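Local coordinates for protein transcription regulator AmtR (Mycobacterium smegmatis, PDB 5E57) that probably regulates transcription as a TetR-family DNA-binding protein linked to nitrogen and urea metabolism, at residues 84-87 with 88-92; 171-174 with 175-179. One frame throughout, in Å; residues are numbered along the deposited sequence.

Interaction 1: 84-87 with 88-92; sequences RLHA and LVIYD
His86 and Ile90, one helical turn apart, make the closest side-chain meeting here: CE1 of the His86 imidazole lies 3.7 Å from Ile90 CG1. The ethyl arm of Ile90 runs past the CE1 and NE2 corner of the ring at an oblique angle, and its terminal CD1 approaches His86 NE2 to 4.0 Å. With CG1 beside the backbone N (chi1 -62°), this arm turns back toward the preceding turn, where CG1 also rests 3.4 Å from His86 O. One residue earlier, Leu85 and Val89 repeat the i to i+4 spacing more loosely, Leu85 CD1 standing 4.1 Å from Val89 CG2. Val89 CG2 also lies 3.4 Å from Leu85 O.

Beneath both pairs runs the regular alpha-helical backbone of helix 82-98, one of the helices of this all-helical TetR-family protein, in which residues 30-49 are the predicted helix-turn-helix. The carbonyls of Arg84, Leu85, His86 and Ala87 accept from the amides of Leu88, Val89, Ile90 and Tyr91. The Val89 N to Leu85 O bond is 2.9 Å long, while Tyr91 N reaches Ala87 O at 3.1 Å.

Further out, ND1 of His86 is hydrogen-bonded to Thr198 OG1 on helix 191-202, which helps to fix the rotation of the ring against Ile90. Trp175 touches both His86 and Ile90, whereas Leu85 and Leu88 pack on Tyr131 of helix 118-142. The guanidinium of Arg84 is engaged elsewhere, with NH1 hydrogen-bonded to Leu74 O and NE to Pro80 O.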
ATOM      1  N   ARG A  84      11.070   6.539 -19.189  1.00 23.70           N
ATOM      2  CA  ARG A  84      12.062   6.473 -18.110  1.00 25.32           C
ATOM      3  C   ARG A  84      11.386   6.013 -16.801  1.00 22.86           C
ATOM      4  O   ARG A  84      11.862   5.084 -16.110  1.00 21.15           O
ATOM      5  CB  ARG A  84      12.803   7.803 -17.975  1.00 25.48           C
ATOM      6  CG  ARG A  84      13.854   7.969 -19.093  1.00 26.19           C
ATOM      7  CD  ARG A  84      14.721   9.177 -18.810  1.00 27.71           C
ATOM      8  NE  ARG A  84      13.981  10.373 -19.025  1.00 27.17           N
ATOM      9  CZ  ARG A  84      14.052  11.509 -18.318  1.00 25.27           C
ATOM     10  NH1 ARG A  84      14.771  11.635 -17.235  1.00 27.59           N
ATOM     11  NH2 ARG A  84      13.306  12.518 -18.708  1.00 23.53           N
ATOM     12  N   LEU A  85      10.262   6.638 -16.538  1.00 22.42           N
ATOM     13  CA  LEU A  85       9.408   6.281 -15.469  1.00 22.04           C
ATOM     14  C   LEU A  85       8.930   4.844 -15.621  1.00 22.04           C
ATOM     15  O   LEU A  85       9.099   4.048 -14.711  1.00 23.99           O
ATOM     16  CB  LEU A  85       8.226   7.192 -15.448  1.00 22.46           C
ATOM     17  CG  LEU A  85       7.171   6.870 -14.387  1.00 23.22           C
ATOM     18  CD1 LEU A  85       7.798   6.947 -13.019  1.00 23.77           C
ATOM     19  CD2 LEU A  85       6.031   7.882 -14.484  1.00 24.49           C
ATOM     20  N   HIS A  86       8.438   4.506 -16.795  1.00 22.32           N
ATOM     21  CA  HIS A  86       8.106   3.122 -17.070  1.00 23.89           C
ATOM     22  C   HIS A  86       9.174   2.139 -16.681  1.00 22.66           C
ATOM     23  O   HIS A  86       8.869   1.145 -16.030  1.00 23.10           O
ATOM     24  CB  HIS A  86       7.666   2.882 -18.500  1.00 22.36           C
ATOM     25  CG  HIS A  86       6.906   1.598 -18.666  1.00 22.04           C
ATOM     26  ND1 HIS A  86       7.502   0.440 -19.115  1.00 23.17           N
ATOM     27  CD2 HIS A  86       5.634   1.273 -18.373  1.00 20.66           C
ATOM     28  CE1 HIS A  86       6.611  -0.543 -19.111  1.00 22.35           C
ATOM     29  NE2 HIS A  86       5.468  -0.054 -18.692  1.00 21.24           N
ATOM     30  N   ALA A  87      10.427   2.407 -17.047  1.00 23.17           N
ATOM     31  CA  ALA A  87      11.478   1.486 -16.818  1.00 22.02           C
ATOM     32  C   ALA A  87      11.710   1.406 -15.285  1.00 22.97           C
ATOM     33  O   ALA A  87      11.961   0.322 -14.767  1.00 20.78           O
ATOM     34  CB  ALA A  87      12.758   1.926 -17.491  1.00 24.47           C
ATOM     35  N   LEU A  88      11.648   2.540 -14.585  1.00 20.00           N
ATOM     36  CA  LEU A  88      11.842   2.481 -13.146  1.00 19.57           C
ATOM     37  C   LEU A  88      10.741   1.607 -12.485  1.00 19.38           C
ATOM     38  O   LEU A  88      11.038   0.820 -11.611  1.00 22.43           O
ATOM     39  CB  LEU A  88      11.812   3.893 -12.556  1.00 21.46           C
ATOM     40  CG  LEU A  88      11.883   4.040 -11.027  1.00 19.89           C
ATOM     41  CD1 LEU A  88      13.102   3.376 -10.446  1.00 20.02           C
ATOM     42  CD2 LEU A  88      11.855   5.534 -10.680  1.00 19.70           C
ATOM     43  N   VAL A  89       9.498   1.787 -12.913  1.00 18.00           N
ATOM     44  CA  VAL A  89       8.355   1.081 -12.304  1.00 20.09           C
ATOM     45  C   VAL A  89       8.554  -0.427 -12.519  1.00 21.25           C
ATOM     46  O   VAL A  89       8.443  -1.234 -11.580  1.00 19.75           O
ATOM     47  CB  VAL A  89       7.050   1.551 -12.971  1.00 18.68           C
ATOM     48  CG1 VAL A  89       5.887   0.718 -12.571  1.00 19.00           C
ATOM     49  CG2 VAL A  89       6.722   2.982 -12.561  1.00 20.11           C
ATOM     50  N   ILE A  90       8.932  -0.837 -13.727  1.00 20.44           N
ATOM     51  CA  ILE A  90       9.073  -2.284 -13.939  1.00 21.23           C
ATOM     52  C   ILE A  90      10.170  -2.800 -13.037  1.00 20.51           C
ATOM     53  O   ILE A  90       9.984  -3.754 -12.324  1.00 20.28           O
ATOM     54  CB  ILE A  90       9.399  -2.627 -15.374  1.00 20.42           C
ATOM     55  CG1 ILE A  90       8.262  -2.171 -16.274  1.00 22.74           C
ATOM     56  CG2 ILE A  90       9.727  -4.120 -15.553  1.00 19.97           C
ATOM     57  CD1 ILE A  90       6.862  -2.583 -15.905  1.00 21.78           C
ATOM     58  N   TYR A  91      11.296  -2.113 -13.004  1.00 20.29           N
ATOM     59  CA  TYR A  91      12.430  -2.592 -12.279  1.00 18.27           C
ATOM     60  C   TYR A  91      12.113  -2.670 -10.854  1.00 18.03           C
ATOM     61  O   TYR A  91      12.437  -3.662 -10.173  1.00 21.35           O
ATOM     62  CB  TYR A  91      13.636  -1.660 -12.491  1.00 20.57           C
ATOM     63  CG  TYR A  91      14.878  -2.069 -11.742  1.00 21.90           C
ATOM     64  CD1 TYR A  91      15.752  -3.042 -12.272  1.00 23.26           C
ATOM     65  CD2 TYR A  91      15.192  -1.520 -10.518  1.00 20.56           C
ATOM     66  CE1 TYR A  91      16.902  -3.426 -11.600  1.00 24.31           C
ATOM     67  CE2 TYR A  91      16.394  -1.859  -9.851  1.00 22.09           C
ATOM     68  CZ  TYR A  91      17.253  -2.820 -10.389  1.00 22.94           C
ATOM     69  OH  TYR A  91      18.430  -3.211  -9.766  1.00 22.68           O
ATOM     70  N   ASP A  92      11.496  -1.625 -10.354  1.00 17.08           N
ATOM     71  CA  ASP A  92      11.278  -1.559  -8.893  1.00 17.83           C
ATOM     72  C   ASP A  92      10.174  -2.552  -8.489  1.00 16.68           C
ATOM     73  O   ASP A  92      10.336  -3.327  -7.532  1.00 17.65           O
ATOM     74  CB  ASP A  92      10.883  -0.119  -8.521  1.00 17.32           C
ATOM     75  CG  ASP A  92      11.056   0.198  -7.055  1.00 18.87           C
ATOM     76  OD1 ASP A  92      11.430  -0.703  -6.258  1.00 18.32           O
ATOM     77  OD2 ASP A  92      10.741   1.384  -6.726  1.00 19.69           O
TER

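Interaction 2: 171-174 with 175-179; sequences PEQP and WVIGE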
ATOM      1  N   PRO A 171       3.727 -13.299 -12.659  1.00 36.25           N
ATOM      2  CA  PRO A 171       4.907 -12.576 -13.076  1.00 34.58           C
ATOM      3  C   PRO A 171       4.581 -11.428 -13.951  1.00 27.36           C
ATOM      4  O   PRO A 171       5.466 -10.646 -14.238  1.00 32.50           O
ATOM      5  CB  PRO A 171       5.782 -13.637 -13.822  1.00 42.46           C
ATOM      6  CG  PRO A 171       5.106 -14.958 -13.612  1.00 42.81           C
ATOM      7  CD  PRO A 171       3.678 -14.678 -13.193  1.00 40.30           C
ATOM      8  N   GLU A 172       3.339 -11.255 -14.374  1.00 24.64           N
ATOM      9  CA  GLU A 172       3.016 -10.092 -15.184  1.00 26.60           C
ATOM     10  C   GLU A 172       2.764  -8.888 -14.274  1.00 25.76           C
ATOM     11  O   GLU A 172       2.618  -7.743 -14.723  1.00 23.27           O
ATOM     12  CB  GLU A 172       1.837 -10.313 -16.155  1.00 34.29           C
ATOM     13  CG  GLU A 172       0.871 -11.438 -15.822  1.00 43.30           C
ATOM     14  CD  GLU A 172       1.449 -12.866 -16.026  1.00 46.18           C
ATOM     15  OE1 GLU A 172       2.340 -13.106 -16.899  1.00 48.19           O
ATOM     16  OE2 GLU A 172       0.975 -13.753 -15.299  1.00 52.04           O
ATOM     17  N   GLN A 173       2.756  -9.101 -12.972  1.00 23.08           N
ATOM     18  CA  GLN A 173       2.253  -8.018 -12.134  1.00 22.99           C
ATOM     19  C   GLN A 173       3.022  -6.688 -12.283  1.00 21.67           C
ATOM     20  O   GLN A 173       2.419  -5.604 -12.292  1.00 22.07           O
ATOM     21  CB  GLN A 173       2.279  -8.445 -10.681  1.00 25.09           C
ATOM     22  CG  GLN A 173       1.746  -7.385  -9.720  1.00 27.47           C
ATOM     23  CD  GLN A 173       0.280  -7.219  -9.827  1.00 34.79           C
ATOM     24  OE1 GLN A 173      -0.356  -7.760 -10.744  1.00 41.05           O
ATOM     25  NE2 GLN A 173      -0.309  -6.483  -8.866  1.00 36.86           N
ATOM     26  N   PRO A 174       4.349  -6.751 -12.332  1.00 21.88           N
ATOM     27  CA  PRO A 174       5.038  -5.472 -12.565  1.00 22.79           C
ATOM     28  C   PRO A 174       4.567  -4.721 -13.801  1.00 23.31           C
ATOM     29  O   PRO A 174       4.493  -3.501 -13.770  1.00 26.00           O
ATOM     30  CB  PRO A 174       6.486  -5.889 -12.738  1.00 22.29           C
ATOM     31  CG  PRO A 174       6.635  -7.156 -11.954  1.00 22.46           C
ATOM     32  CD  PRO A 174       5.288  -7.847 -12.060  1.00 22.33           C
ATOM     33  N   TRP A 175       4.255  -5.443 -14.888  1.00 25.47           N
ATOM     34  CA  TRP A 175       3.869  -4.838 -16.137  1.00 23.65           C
ATOM     35  C   TRP A 175       2.531  -4.239 -16.056  1.00 23.99           C
ATOM     36  O   TRP A 175       2.258  -3.229 -16.710  1.00 23.15           O
ATOM     37  CB  TRP A 175       4.001  -5.824 -17.334  1.00 25.45           C
ATOM     38  CG  TRP A 175       5.411  -6.369 -17.462  1.00 22.74           C
ATOM     39  CD1 TRP A 175       5.932  -7.480 -16.807  1.00 23.48           C
ATOM     40  CD2 TRP A 175       6.500  -5.802 -18.190  1.00 22.73           C
ATOM     41  NE1 TRP A 175       7.280  -7.645 -17.144  1.00 21.65           N
ATOM     42  CE2 TRP A 175       7.633  -6.649 -18.011  1.00 22.56           C
ATOM     43  CE3 TRP A 175       6.619  -4.720 -19.054  1.00 23.63           C
ATOM     44  CZ2 TRP A 175       8.889  -6.369 -18.611  1.00 24.52           C
ATOM     45  CZ3 TRP A 175       7.853  -4.457 -19.639  1.00 23.44           C
ATOM     46  CH2 TRP A 175       8.960  -5.260 -19.417  1.00 22.23           C
ATOM     47  N   VAL A 176       1.675  -4.848 -15.243  1.00 21.74           N
ATOM     48  CA  VAL A 176       0.335  -4.324 -15.035  1.00 21.17           C
ATOM     49  C   VAL A 176       0.424  -3.005 -14.295  1.00 20.53           C
ATOM     50  O   VAL A 176      -0.299  -2.048 -14.586  1.00 21.48           O
ATOM     51  CB  VAL A 176      -0.504  -5.336 -14.227  1.00 24.49           C
ATOM     52  CG1 VAL A 176      -1.838  -4.745 -13.806  1.00 23.06           C
ATOM     53  CG2 VAL A 176      -0.689  -6.637 -15.026  1.00 26.87           C
ATOM     54  N   ILE A 177       1.322  -2.986 -13.329  1.00 20.43           N
ATOM     55  CA  ILE A 177       1.586  -1.809 -12.564  1.00 23.95           C
ATOM     56  C   ILE A 177       2.188  -0.683 -13.449  1.00 22.24           C
ATOM     57  O   ILE A 177       1.842   0.467 -13.286  1.00 21.94           O
ATOM     58  CB  ILE A 177       2.568  -2.160 -11.424  1.00 22.84           C
ATOM     59  CG1 ILE A 177       1.837  -3.045 -10.407  1.00 23.81           C
ATOM     60  CG2 ILE A 177       3.148  -0.901 -10.779  1.00 23.00           C
ATOM     61  CD1 ILE A 177       0.875  -2.283  -9.558  1.00 23.47           C
ATOM     62  N   GLY A 178       3.076  -1.082 -14.352  1.00 19.48           N
ATOM     63  CA  GLY A 178       3.710  -0.204 -15.279  1.00 21.37           C
ATOM     64  C   GLY A 178       2.691   0.482 -16.140  1.00 21.90           C
ATOM     65  O   GLY A 178       2.734   1.683 -16.268  1.00 22.78           O
ATOM     66  N   GLU A 179       1.723  -0.269 -16.682  1.00 20.24           N
ATOM     67  CA  GLU A 179       0.699   0.390 -17.473  1.00 23.39           C
ATOM     68  C   GLU A 179      -0.181   1.395 -16.650  1.00 22.18           C
ATOM     69  O   GLU A 179      -0.440   2.503 -17.096  1.00 20.10           O
ATOM     70  CB  GLU A 179      -0.197  -0.642 -18.158  1.00 24.32           C
ATOM     71  CG  GLU A 179      -1.231   0.117 -18.964  1.00 31.03           C
ATOM     72  CD  GLU A 179      -1.956  -0.727 -20.008  1.00 34.42           C
ATOM     73  OE1 GLU A 179      -1.505  -1.886 -20.299  1.00 28.53           O
ATOM     74  OE2 GLU A 179      -2.980  -0.164 -20.484  1.00 36.66           O
TER
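Pro171 O and Glu172 O both approach the indole of Trp175 at its edge, where the chain turns into helix 173-183 in the all-helical part of this TetR-family protein. Pro171 makes the more distant approach, its carbonyl oxygen 4.1 Å from Trp175 CD1. Glu172 is tied in through its backbone: its O accepts from Val176 N at 3.1 Å and, through a weak bond bent to 126°, from Trp175 N. Glu172 O lies in the plane of the indole, 3.9 Å from Trp175 CD1. Trp175 has CG beside its own backbone N (chi1 -57°), which brings the CD1 edge of the ring back beside the Pro171 and Glu172 carbonyls. Val176 CG2 adds an apolar neighbour to Glu172 O, so that this carbonyl has two amides and two side chains gathered about it.

Gln173 sends its side chain out from the helix and bends at its second torsion, so that its amide end passes loosely by the next turn, OE1 near Val176 CB and NE2 4.3 Å from Ile177 CG1. Its backbone O accepts from Ile177 N. Pro174 has no amide hydrogen to donate, as suits the first turn of a helix, where no preceding turn supplies an acceptor; its O still receives Gly178 N at 2.9 Å. The proline ring packs on Ala93 and Ser94 of helix 82-98, while Val176 and Ile177 reach Glu147 and Leu151 of the second subunit, placing this turn beside the dimer contact. Ile177 has CG1 beside its backbone N (chi1 -70°), which brings that atom to 3.2 Å from Gln173 O.

Overall arrangement
From the N terminus, the chain first forms interaction 1 within helix 82-98, then runs through helices 118-142 and 151-165 before entering interaction 2 at the start of helix 173-183. Each contact spans one continuous stretch and closes no long loop; the two lie in series, neither nested nor crossed. Although far apart along the chain, their centres lie only about 10 Å from each other, because the two helices pack together. Ile90 CD1 meets Pro174 O at 3.3 Å, and Val89 CG1 meets Gly178 CA at 3.6 Å. Helix 191-202 touches both turns, interaction 1 also faces helices 65-75 and 118-142, and interaction 2 extends the packing to helix 151-165 and the second subunit.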